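Local coordinates for uncharacterized conserved protein (PDB 3FRM) that is of unknown function but probably is a GNAT-like protein related to the N-acetyltransferases, at residues M4-F9 and V241-K246; T184-I190 and R219-L223; L113-V119 and I204-A210; D56-Q60 and H71-S75. All coordinates share one frame; numbering follows the deposited sequence.

Contact 1. Residues M4-F9 and V241-K246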
# COMPACT_ATOMS: atom_id res chain seq x y z
N MSE A 4 -1.80 -9.09 -22.78
CA MSE A 4 -2.04 -8.42 -21.48
C MSE A 4 -0.84 -7.51 -21.20
O MSE A 4 -0.94 -6.56 -20.45
CB MSE A 4 -2.31 -9.40 -20.33
CG MSE A 4 -1.07 -9.80 -19.51
SE MSE A 4 -1.34 -10.28 -17.60
CE MSE A 4 0.53 -10.69 -17.12
N SER A 5 0.28 -7.81 -21.87
CA SER A 5 1.48 -6.96 -21.90
C SER A 5 1.15 -5.57 -22.41
O SER A 5 1.47 -4.58 -21.76
CB SER A 5 2.56 -7.60 -22.78
OG SER A 5 2.00 -8.34 -23.86
N LYS A 6 0.47 -5.50 -23.55
CA LYS A 6 0.18 -4.20 -24.16
C LYS A 6 -0.79 -3.32 -23.37
O LYS A 6 -0.94 -2.13 -23.68
CB LYS A 6 -0.24 -4.35 -25.64
CG LYS A 6 -1.62 -4.98 -25.95
CD LYS A 6 -1.61 -5.95 -27.19
CE LYS A 6 -0.56 -5.64 -28.30
NZ LYS A 6 -0.77 -4.33 -29.02
N ILE A 7 -1.42 -3.86 -22.33
CA ILE A 7 -2.39 -3.04 -21.61
C ILE A 7 -1.78 -1.75 -21.02
O ILE A 7 -0.68 -1.77 -20.49
CB ILE A 7 -3.15 -3.87 -20.57
CG1 ILE A 7 -4.16 -4.76 -21.31
CG2 ILE A 7 -3.89 -2.98 -19.57
CD1 ILE A 7 -4.75 -5.82 -20.45
N THR A 8 -2.49 -0.63 -21.16
CA THR A 8 -2.06 0.61 -20.52
C THR A 8 -3.16 1.39 -19.81
O THR A 8 -4.35 1.04 -19.81
CB THR A 8 -1.32 1.61 -21.49
OG1 THR A 8 -2.27 2.52 -22.08
CG2 THR A 8 -0.48 0.90 -22.56
N PHE A 9 -2.73 2.48 -19.21
CA PHE A 9 -3.65 3.39 -18.54
C PHE A 9 -4.79 3.86 -19.43
O PHE A 9 -5.84 4.27 -18.93
CB PHE A 9 -2.89 4.56 -17.97
CG PHE A 9 -2.46 4.36 -16.53
CD1 PHE A 9 -1.14 3.98 -16.23
CD2 PHE A 9 -3.35 4.59 -15.49
CE1 PHE A 9 -0.72 3.80 -14.90
CE2 PHE A 9 -2.97 4.42 -14.19
CZ PHE A 9 -1.65 4.01 -13.88
N VAL A 241 -0.19 -8.47 -11.48
CA VAL A 241 1.09 -7.90 -11.82
C VAL A 241 1.05 -6.38 -12.02
O VAL A 241 0.20 -5.83 -12.69
CB VAL A 241 1.90 -8.72 -12.94
CG1 VAL A 241 1.25 -10.08 -13.33
CG2 VAL A 241 2.38 -7.82 -14.15
N TYR A 242 1.94 -5.71 -11.33
CA TYR A 242 2.15 -4.31 -11.39
C TYR A 242 2.60 -3.94 -12.78
O TYR A 242 3.57 -4.55 -13.31
CB TYR A 242 3.25 -3.95 -10.41
CG TYR A 242 3.67 -2.48 -10.43
CD1 TYR A 242 2.90 -1.52 -9.80
CD2 TYR A 242 4.82 -2.09 -11.07
CE1 TYR A 242 3.26 -0.17 -9.78
CE2 TYR A 242 5.21 -0.75 -11.09
CZ TYR A 242 4.43 0.20 -10.43
OH TYR A 242 4.81 1.50 -10.41
N GLN A 243 1.95 -2.93 -13.36
CA GLN A 243 2.25 -2.50 -14.73
C GLN A 243 2.27 -0.98 -14.99
O GLN A 243 1.81 -0.55 -16.06
CB GLN A 243 1.20 -3.09 -15.67
CG GLN A 243 1.59 -3.02 -17.15
CD GLN A 243 1.37 -4.34 -17.79
OE1 GLN A 243 1.86 -5.35 -17.30
NE2 GLN A 243 0.62 -4.36 -18.90
N GLY A 244 2.71 -0.17 -14.02
CA GLY A 244 3.06 1.19 -14.30
C GLY A 244 2.34 2.13 -13.34
O GLY A 244 1.46 1.69 -12.61
N PHE A 245 2.73 3.39 -13.34
CA PHE A 245 2.16 4.35 -12.39
C PHE A 245 1.76 5.65 -13.04
O PHE A 245 2.17 5.92 -14.14
CB PHE A 245 3.18 4.64 -11.27
CG PHE A 245 4.45 5.28 -11.77
CD1 PHE A 245 4.61 6.68 -11.74
CD2 PHE A 245 5.47 4.48 -12.29
CE1 PHE A 245 5.79 7.28 -12.23
CE2 PHE A 245 6.67 5.05 -12.76
CZ PHE A 245 6.83 6.47 -12.72
N LYS A 246 0.96 6.44 -12.34
CA LYS A 246 0.76 7.87 -12.67
C LYS A 246 0.83 8.66 -11.39
O LYS A 246 0.18 8.28 -10.40
CB LYS A 246 -0.65 8.09 -13.20
CG LYS A 246 -0.86 7.77 -14.66
CD LYS A 246 -2.12 8.51 -15.22
CE LYS A 246 -2.18 8.16 -16.71
NZ LYS A 246 -3.24 8.77 -17.55

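Contact 2. Residues T184-I190 and R219-L223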
# COMPACT_ATOMS: atom_id res chain seq x y z
N THR A 184 -15.30 -4.43 -21.76
CA THR A 184 -15.05 -3.97 -23.08
C THR A 184 -14.79 -5.25 -23.81
O THR A 184 -14.87 -6.33 -23.24
CB THR A 184 -13.81 -3.03 -23.14
OG1 THR A 184 -12.78 -3.55 -22.29
CG2 THR A 184 -14.14 -1.62 -22.63
N ASP A 185 -14.49 -5.14 -25.08
CA ASP A 185 -14.14 -6.29 -25.86
C ASP A 185 -12.80 -6.79 -25.40
O ASP A 185 -12.62 -7.99 -25.21
CB ASP A 185 -14.08 -5.92 -27.33
CG ASP A 185 -15.41 -5.47 -27.85
OD1 ASP A 185 -15.56 -4.26 -28.17
OD2 ASP A 185 -16.34 -6.32 -27.90
N LYS A 186 -11.86 -5.88 -25.22
CA LYS A 186 -10.47 -6.23 -24.97
C LYS A 186 -10.25 -6.62 -23.52
O LYS A 186 -9.57 -7.59 -23.23
CB LYS A 186 -9.59 -5.02 -25.28
CG LYS A 186 -8.30 -5.32 -26.06
CD LYS A 186 -7.08 -4.56 -25.45
CE LYS A 186 -7.25 -3.03 -25.45
NZ LYS A 186 -5.94 -2.31 -25.24
N THR A 187 -10.84 -5.87 -22.59
CA THR A 187 -10.53 -6.11 -21.19
C THR A 187 -11.75 -6.13 -20.28
O THR A 187 -12.86 -5.77 -20.66
CB THR A 187 -9.68 -4.97 -20.63
OG1 THR A 187 -10.39 -3.75 -20.84
CG2 THR A 187 -8.33 -4.86 -21.28
N ILE A 188 -11.50 -6.49 -19.04
CA ILE A 188 -12.43 -6.16 -18.00
C ILE A 188 -11.76 -5.45 -16.82
O ILE A 188 -10.70 -5.85 -16.32
CB ILE A 188 -13.26 -7.39 -17.66
CG1 ILE A 188 -14.16 -7.19 -16.46
CG2 ILE A 188 -12.40 -8.63 -17.55
CD1 ILE A 188 -15.34 -8.13 -16.65
N GLU A 189 -12.38 -4.36 -16.38
CA GLU A 189 -11.83 -3.58 -15.32
C GLU A 189 -12.71 -3.68 -14.11
O GLU A 189 -13.94 -3.60 -14.22
CB GLU A 189 -11.68 -2.14 -15.75
CG GLU A 189 -10.91 -1.30 -14.79
CD GLU A 189 -11.22 0.18 -15.01
OE1 GLU A 189 -11.36 0.56 -16.20
OE2 GLU A 189 -11.33 0.96 -14.02
N ILE A 190 -12.08 -3.90 -12.97
CA ILE A 190 -12.76 -3.82 -11.71
C ILE A 190 -12.46 -2.48 -11.03
O ILE A 190 -11.47 -1.81 -11.33
CB ILE A 190 -12.56 -5.06 -10.79
CG1 ILE A 190 -11.11 -5.39 -10.54
CG2 ILE A 190 -13.15 -6.33 -11.45
CD1 ILE A 190 -10.89 -6.24 -9.28
N ARG A 219 -10.44 -12.47 -21.64
CA ARG A 219 -10.10 -11.06 -21.43
C ARG A 219 -9.25 -10.88 -20.17
O ARG A 219 -9.58 -11.44 -19.12
CB ARG A 219 -11.34 -10.16 -21.32
CG ARG A 219 -12.09 -9.95 -22.61
CD ARG A 219 -13.45 -9.27 -22.42
NE ARG A 219 -14.44 -10.03 -21.65
CZ ARG A 219 -15.70 -9.62 -21.41
NH1 ARG A 219 -16.15 -8.45 -21.87
NH2 ARG A 219 -16.52 -10.36 -20.67
N PRO A 220 -8.13 -10.15 -20.27
CA PRO A 220 -7.41 -9.74 -19.08
C PRO A 220 -8.29 -8.95 -18.12
O PRO A 220 -9.22 -8.19 -18.53
CB PRO A 220 -6.35 -8.76 -19.62
CG PRO A 220 -6.24 -9.06 -21.11
CD PRO A 220 -7.31 -10.03 -21.50
N VAL A 221 -7.97 -9.05 -16.84
CA VAL A 221 -8.66 -8.18 -15.92
C VAL A 221 -7.74 -7.20 -15.22
O VAL A 221 -6.61 -7.57 -14.84
CB VAL A 221 -9.77 -8.88 -15.06
CG1 VAL A 221 -9.67 -10.37 -15.09
CG2 VAL A 221 -9.94 -8.24 -13.63
N ILE A 222 -8.21 -5.95 -15.15
CA ILE A 222 -7.36 -4.86 -14.81
C ILE A 222 -8.07 -3.88 -13.89
O ILE A 222 -9.33 -3.84 -13.80
CB ILE A 222 -6.95 -4.09 -16.09
CG1 ILE A 222 -8.08 -3.14 -16.53
CG2 ILE A 222 -6.46 -5.07 -17.18
CD1 ILE A 222 -7.81 -2.37 -17.79
N LEU A 223 -7.24 -3.13 -13.18
CA LEU A 223 -7.68 -2.20 -12.17
C LEU A 223 -6.58 -1.19 -11.93
O LEU A 223 -5.39 -1.46 -12.25
CB LEU A 223 -7.97 -2.92 -10.88
CG LEU A 223 -6.81 -3.51 -10.10
CD1 LEU A 223 -6.43 -2.52 -9.01
CD2 LEU A 223 -7.21 -4.85 -9.48

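Contact 3. Residues L113-V119 and I204-A210. With SO4 (sulfate ion), chain H.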
# COMPACT_ATOMS: atom_id res chain seq x y z
N LEU A 113 -8.73 -19.09 -8.37
CA LEU A 113 -8.85 -18.74 -6.94
C LEU A 113 -10.03 -19.37 -6.21
O LEU A 113 -10.08 -19.38 -4.96
CB LEU A 113 -8.96 -17.24 -6.77
CG LEU A 113 -7.74 -16.42 -6.41
CD1 LEU A 113 -6.41 -17.10 -6.64
CD2 LEU A 113 -7.83 -15.11 -7.15
N SER A 114 -10.99 -19.87 -6.98
CA SER A 114 -12.26 -20.38 -6.44
C SER A 114 -12.06 -21.60 -5.58
O SER A 114 -11.24 -22.44 -5.89
CB SER A 114 -13.29 -20.71 -7.53
OG SER A 114 -14.59 -20.39 -7.03
N ARG A 115 -12.82 -21.67 -4.49
CA ARG A 115 -12.74 -22.79 -3.58
C ARG A 115 -14.13 -23.38 -3.25
O ARG A 115 -14.25 -24.27 -2.38
CB ARG A 115 -11.97 -22.38 -2.33
CG ARG A 115 -10.64 -23.12 -2.07
CD ARG A 115 -9.84 -23.56 -3.31
NE ARG A 115 -8.42 -23.17 -3.19
CZ ARG A 115 -7.56 -23.01 -4.21
NH1 ARG A 115 -6.30 -22.63 -3.97
NH2 ARG A 115 -7.95 -23.22 -5.46
N LYS A 116 -15.15 -22.92 -3.96
CA LYS A 116 -16.55 -23.35 -3.76
C LYS A 116 -17.02 -23.05 -2.35
O LYS A 116 -17.81 -23.81 -1.78
CB LYS A 116 -16.75 -24.84 -4.12
CG LYS A 116 -16.54 -25.14 -5.59
CD LYS A 116 -17.81 -24.93 -6.40
CE LYS A 116 -18.63 -26.22 -6.47
NZ LYS A 116 -20.09 -25.94 -6.71
N ARG A 117 -16.51 -21.95 -1.79
CA ARG A 117 -16.99 -21.46 -0.51
C ARG A 117 -18.49 -21.20 -0.64
O ARG A 117 -19.00 -21.08 -1.75
CB ARG A 117 -16.24 -20.21 -0.11
CG ARG A 117 -14.78 -20.45 0.17
CD ARG A 117 -13.96 -19.18 -0.16
NE ARG A 117 -12.51 -19.40 -0.08
CZ ARG A 117 -11.61 -19.28 -1.07
NH1 ARG A 117 -11.94 -18.91 -2.31
NH2 ARG A 117 -10.34 -19.54 -0.79
N ASP A 118 -19.23 -21.19 0.46
CA ASP A 118 -20.61 -20.70 0.39
C ASP A 118 -20.71 -19.15 0.45
O ASP A 118 -20.83 -18.54 1.53
CB ASP A 118 -21.51 -21.35 1.42
CG ASP A 118 -22.97 -20.99 1.21
OD1 ASP A 118 -23.81 -21.90 1.18
OD2 ASP A 118 -23.30 -19.80 1.05
N VAL A 119 -20.67 -18.54 -0.72
CA VAL A 119 -20.79 -17.11 -0.87
C VAL A 119 -21.69 -16.92 -2.07
O VAL A 119 -21.40 -17.36 -3.18
CB VAL A 119 -19.41 -16.44 -1.20
CG1 VAL A 119 -19.60 -14.98 -1.47
CG2 VAL A 119 -18.39 -16.65 -0.09
N ILE A 204 -13.71 -14.65 0.92
CA ILE A 204 -14.78 -13.91 0.28
C ILE A 204 -14.32 -13.07 -0.91
O ILE A 204 -14.98 -13.11 -1.97
CB ILE A 204 -15.55 -13.11 1.28
CG1 ILE A 204 -16.16 -14.08 2.31
CG2 ILE A 204 -16.57 -12.26 0.56
CD1 ILE A 204 -16.80 -13.36 3.51
N GLY A 205 -13.24 -12.28 -0.75
CA GLY A 205 -12.67 -11.52 -1.86
C GLY A 205 -12.18 -12.48 -2.96
O GLY A 205 -12.38 -12.25 -4.16
N SER A 206 -11.57 -13.59 -2.62
CA SER A 206 -11.13 -14.39 -3.75
C SER A 206 -12.32 -15.06 -4.51
O SER A 206 -12.25 -15.24 -5.71
CB SER A 206 -10.02 -15.33 -3.37
OG SER A 206 -10.62 -16.44 -2.77
N GLU A 207 -13.46 -15.31 -3.83
CA GLU A 207 -14.65 -15.75 -4.56
C GLU A 207 -15.10 -14.70 -5.55
O GLU A 207 -15.34 -15.01 -6.72
CB GLU A 207 -15.79 -16.24 -3.65
CG GLU A 207 -15.59 -17.68 -3.06
CD GLU A 207 -15.37 -18.81 -4.10
OE1 GLU A 207 -14.77 -19.86 -3.73
OE2 GLU A 207 -15.80 -18.67 -5.27
N ILE A 208 -15.15 -13.45 -5.11
CA ILE A 208 -15.61 -12.36 -5.95
C ILE A 208 -14.69 -12.21 -7.13
O ILE A 208 -15.12 -11.92 -8.26
CB ILE A 208 -15.70 -11.03 -5.16
CG1 ILE A 208 -16.94 -11.05 -4.26
CG2 ILE A 208 -15.70 -9.83 -6.09
CD1 ILE A 208 -16.82 -10.13 -2.99
N GLN A 209 -13.42 -12.45 -6.90
CA GLN A 209 -12.47 -12.25 -7.94
C GLN A 209 -12.62 -13.32 -9.01
O GLN A 209 -12.65 -13.01 -10.19
CB GLN A 209 -11.10 -12.29 -7.32
CG GLN A 209 -10.11 -11.58 -8.13
CD GLN A 209 -10.20 -10.12 -7.90
OE1 GLN A 209 -10.37 -9.69 -6.78
NE2 GLN A 209 -10.09 -9.34 -8.95
N ALA A 210 -12.70 -14.59 -8.60
CA ALA A 210 -12.88 -15.67 -9.54
C ALA A 210 -14.15 -15.55 -10.36
O ALA A 210 -14.18 -15.95 -11.52
CB ALA A 210 -12.87 -17.03 -8.81
S SO4 H . -9.60 -13.14 0.64
O1 SO4 H . -9.11 -13.87 -0.53
O2 SO4 H . -8.67 -12.03 0.80
O3 SO4 H . -10.96 -12.72 0.36
O4 SO4 H . -9.51 -13.97 1.84

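Contact 4. Residues D56-Q60 and H71-S75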
# COMPACT_ATOMS: atom_id res chain seq x y z
N ASP A 56 -2.48 26.28 -16.76
CA ASP A 56 -3.50 25.23 -16.77
C ASP A 56 -4.31 25.28 -15.47
O ASP A 56 -5.52 25.00 -15.44
CB ASP A 56 -2.87 23.86 -16.95
CG ASP A 56 -2.12 23.70 -18.29
OD1 ASP A 56 -2.36 24.45 -19.25
OD2 ASP A 56 -1.30 22.76 -18.39
N ILE A 57 -3.65 25.69 -14.39
CA ILE A 57 -4.37 25.97 -13.15
C ILE A 57 -5.45 26.98 -13.35
O ILE A 57 -6.55 26.83 -12.79
CB ILE A 57 -3.45 26.46 -12.05
CG1 ILE A 57 -2.93 25.24 -11.30
CG2 ILE A 57 -4.18 27.33 -11.03
CD1 ILE A 57 -1.54 25.42 -10.79
N GLU A 58 -5.16 28.00 -14.14
CA GLU A 58 -6.07 29.14 -14.27
C GLU A 58 -7.31 28.77 -15.08
O GLU A 58 -8.39 28.96 -14.62
CB GLU A 58 -5.36 30.35 -14.86
CG GLU A 58 -4.37 31.01 -13.92
CD GLU A 58 -5.00 31.33 -12.55
OE1 GLU A 58 -6.04 32.04 -12.47
OE2 GLU A 58 -4.44 30.84 -11.54
N VAL A 59 -7.11 28.21 -16.26
CA VAL A 59 -8.14 27.50 -17.01
C VAL A 59 -9.00 26.61 -16.16
O VAL A 59 -10.19 26.80 -16.15
CB VAL A 59 -7.57 26.64 -18.21
CG1 VAL A 59 -8.73 26.19 -19.10
CG2 VAL A 59 -6.65 27.47 -19.03
N GLN A 60 -8.40 25.67 -15.43
CA GLN A 60 -9.22 24.68 -14.68
C GLN A 60 -9.99 25.36 -13.59
O GLN A 60 -11.16 25.04 -13.39
CB GLN A 60 -8.43 23.53 -14.05
CG GLN A 60 -9.32 22.35 -13.71
CD GLN A 60 -8.61 21.24 -12.97
OE1 GLN A 60 -8.66 21.18 -11.77
NE2 GLN A 60 -7.93 20.37 -13.69
N HIS A 71 -12.68 22.17 -6.41
CA HIS A 71 -11.41 21.54 -6.22
C HIS A 71 -10.56 21.72 -7.47
O HIS A 71 -11.02 22.25 -8.48
CB HIS A 71 -11.67 20.07 -5.99
CG HIS A 71 -12.17 19.39 -7.22
ND1 HIS A 71 -13.50 19.41 -7.58
CD2 HIS A 71 -11.51 18.72 -8.20
CE1 HIS A 71 -13.64 18.74 -8.72
NE2 HIS A 71 -12.45 18.30 -9.12
N LEU A 72 -9.32 21.20 -7.44
CA LEU A 72 -8.46 21.21 -8.59
C LEU A 72 -7.75 19.85 -8.67
O LEU A 72 -7.35 19.31 -7.64
CB LEU A 72 -7.40 22.31 -8.46
CG LEU A 72 -7.71 23.79 -8.45
CD1 LEU A 72 -6.38 24.56 -8.66
CD2 LEU A 72 -8.68 24.12 -9.56
N SER A 73 -7.56 19.31 -9.87
CA SER A 73 -6.88 18.06 -9.96
C SER A 73 -6.28 17.70 -11.33
O SER A 73 -6.83 18.03 -12.35
CB SER A 73 -7.81 16.97 -9.43
OG SER A 73 -8.81 16.69 -10.34
N PHE A 74 -5.15 16.99 -11.31
CA PHE A 74 -4.44 16.62 -12.50
C PHE A 74 -3.82 15.28 -12.29
O PHE A 74 -3.43 14.94 -11.17
CB PHE A 74 -3.31 17.64 -12.78
CG PHE A 74 -3.78 19.11 -12.78
CD1 PHE A 74 -4.03 19.77 -13.96
CD2 PHE A 74 -4.00 19.80 -11.59
CE1 PHE A 74 -4.47 21.13 -13.97
CE2 PHE A 74 -4.46 21.14 -11.59
CZ PHE A 74 -4.67 21.80 -12.78
N SER A 75 -3.75 14.50 -13.38
CA SER A 75 -2.93 13.31 -13.49
C SER A 75 -1.84 13.66 -14.45
O SER A 75 -2.11 14.38 -15.39
CB SER A 75 -3.68 12.21 -14.18
OG SER A 75 -4.72 11.88 -13.38

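Contact 1. Residues M4-F9 and V241-K246
Gln243 sets its CG anti to the backbone N (chi1 -165°) and then bends at chi2, which turns its amide off strand 241-251 and into the N-terminal loop. There NE2 faces three backbone carbonyls. It gives a hydrogen bond to Met4 O at 3.1 Å (N-H...O angle 150°), lying in the carbonyl plane with the acceptor close to the amide plane of Gln243, and a weak one of 3.3 Å to Ile7 O. Ser5 O is as near, 3.0 Å from NE2, but too poorly aligned to be a third partner. Three residues further along the strand Lys246 runs out fully extended beyond CG, passing the Phe9 side chain in the opposite direction. Its CG sits 3.8 Å above the centre of the Phe9 ring, a CH-pi contact almost on the ring normal, and its CE lies 3.8 Å from Phe9 CG. Gly244, in a backbone conformation suited to glycine, brings its carbonyl to the rim of the same ring, with Gly244 O 3.8 Å from Phe9 CE1. Where the loop begins, selenomethionine Met4 reaches Val241, CE to CG1 3.9 Å. Leu102 of strand 96-105 also lies against Phe9. The contact thus draws its polarity from one neutral amide nitrogen facing several backbone oxygens, and uses Lys246 through its methylenes, without a salt bridge between the segments.

Contact 2. Residues T184-I190 and R219-L223
Ile188 and Glu189 pair in parallel with Val221 and Ile222, joining the two strands of a beta-alpha-beta crossover through helix 204-216, as in GNAT acetyltransferases, where this unit contributes to the acetyl-CoA site. The tight part is the strand pairing. Ile188 N bonds to Pro220 O at 2.9 Å, Ile222 N returns to Ile188 O at 2.8 Å, and Ile190 N closes on Ile222 O at 2.9 Å. CA-H groups fill in between: Val221 CA faces Ile188 O, and Glu189 CA comes within 2.9 Å of Ile222 O. Side chains sort to the two faces of the sheet. Ile188 and Val221 lie side by side, CG2 to CB 3.6 Å, and Ile188 also packs on Met215 and Ala216 of the crossover helix. On the other face Glu189 stretches out past Ile222, its carboxylate bound to Tyr13 N. The axes of 188-190 and 221-223 are inclined at 39°.

The turn 184-187 is looser and largely exposed. It is closed on itself by Thr187 O, which accepts from both the backbone N and the OG1 of Thr184, and it is joined to the other segment chiefly by Arg219. That chain, bent at chi3, runs alongside the carbonyls of the turn, CD 3.2 Å from Asp185 O. Its NE and NH2 turn to Ala216 O and Met215 O at the end of the helix. The remaining NH1 gives Thr184 O a bond of 2.8 Å (N-H...O angle 160°), with that oxygen in the guanidinium plane.

Contact 3. Residues L113-V119 and I204-A210
Glu207 buries more surface here than any other residue: from the first turn of helix 204-216 it pushes its carboxylate into the curl of loop 113-119. CG is anti to the carbonyl carbon (chi1 -78°) and a bend at chi2 turns both oxygens toward the loop. OE2 receives Ser114 OG at 2.7 Å and OE1 receives Arg115 N at 2.8 Å, each met on the syn side. Arg117 N adds a weak bond to OE1. The Arg117 guanidinium, its plane turned 63° from the carboxylate, forms a salt bridge from NH1 to OE1 at a long 3.3 Å; NH1 also bonds to Leu113 O, tying the curl together. So many donors would probably favour the ionised carboxylate. Leu113 and Val119 flank this polar centre. Leu113 lays CG against Ser206 CB at 4.0 Å and CB near Ala210 CB. Val119, at the opposite end of the loop, brings CG2 to 4.2 Å from Ile204 CG1. Beside them the helix start holds a sulfate, through Ser206 N to O3 at 3.2 Å and through Gly203 N and Arg237. In GNAT relatives the Gln-x-x-Gly-x-Gly turn found here grips the coenzyme A pyrophosphate, which the sulfate may mimic. The loop leads from helix 107-111 into strand 120-123 and covers one flank of helix 204-216, whose Ile204 and Ile208 pack on strands 165-171 and 174-183.

Contact 4. Residues D56-Q60 and H71-S75
Gln60 reaches from helix 50-66 to the backbone of strand 72-75, within a beta-alpha-beta unit that starts at strand 41-44. CG stands anti to the backbone N (chi1 -161°) and the chain stays straight beyond it, carrying the amide to the strand. Ser73 N bonds to Gln60 OE1 at 2.9 Å, in the carbonyl plane and on a lone pair. NE2 is modelled 2.9 Å from Ser73 O, a second bond whose geometry is less sure because NE2 crowds another atom. The same amide lies over one face of the Phe74 ring, their planes 17° apart, with NE2 offset toward the rim. Asp56 O comes to the edge of that ring. About one turn before Gln60, the Ile57 side chain crosses that of Phe74 at about a right angle, CG1 to CZ 4.1 Å, and rests its CG2 4.3 Å from Leu72 CD1. Further out, Trp53 and Trp42 meet Phe74 edge-to-face, and Asp56 is held by Arg24 and Tyr44. The strand lies between 41-44 and 241-251 in the sheet, and on the 41-44 side Ser73 OG is hydrogen-bonded to Thr41 OG1.

In the fold
From the N terminus, residues 4-9 open contact 1, which closes only at 241-246, so the other three nest inside its loop. Contact 4 closes first, a short hop from helix 50-66 to strand 72-75 in the N-terminal part of the chain. The chain then passes 113-119, which opens contact 3, and 184-190, which opens contact 2; these two cross, since segment 204-210 is reached before 219-223. They meet where Ile190 touches Gln209. Ile7 packs on Pro220 and Ile222, joining contact 1 to contact 2, and Lys246 touches Ser75, joining it to contact 4. Strand 241-251 thus links the two halves of one continuous mixed sheet.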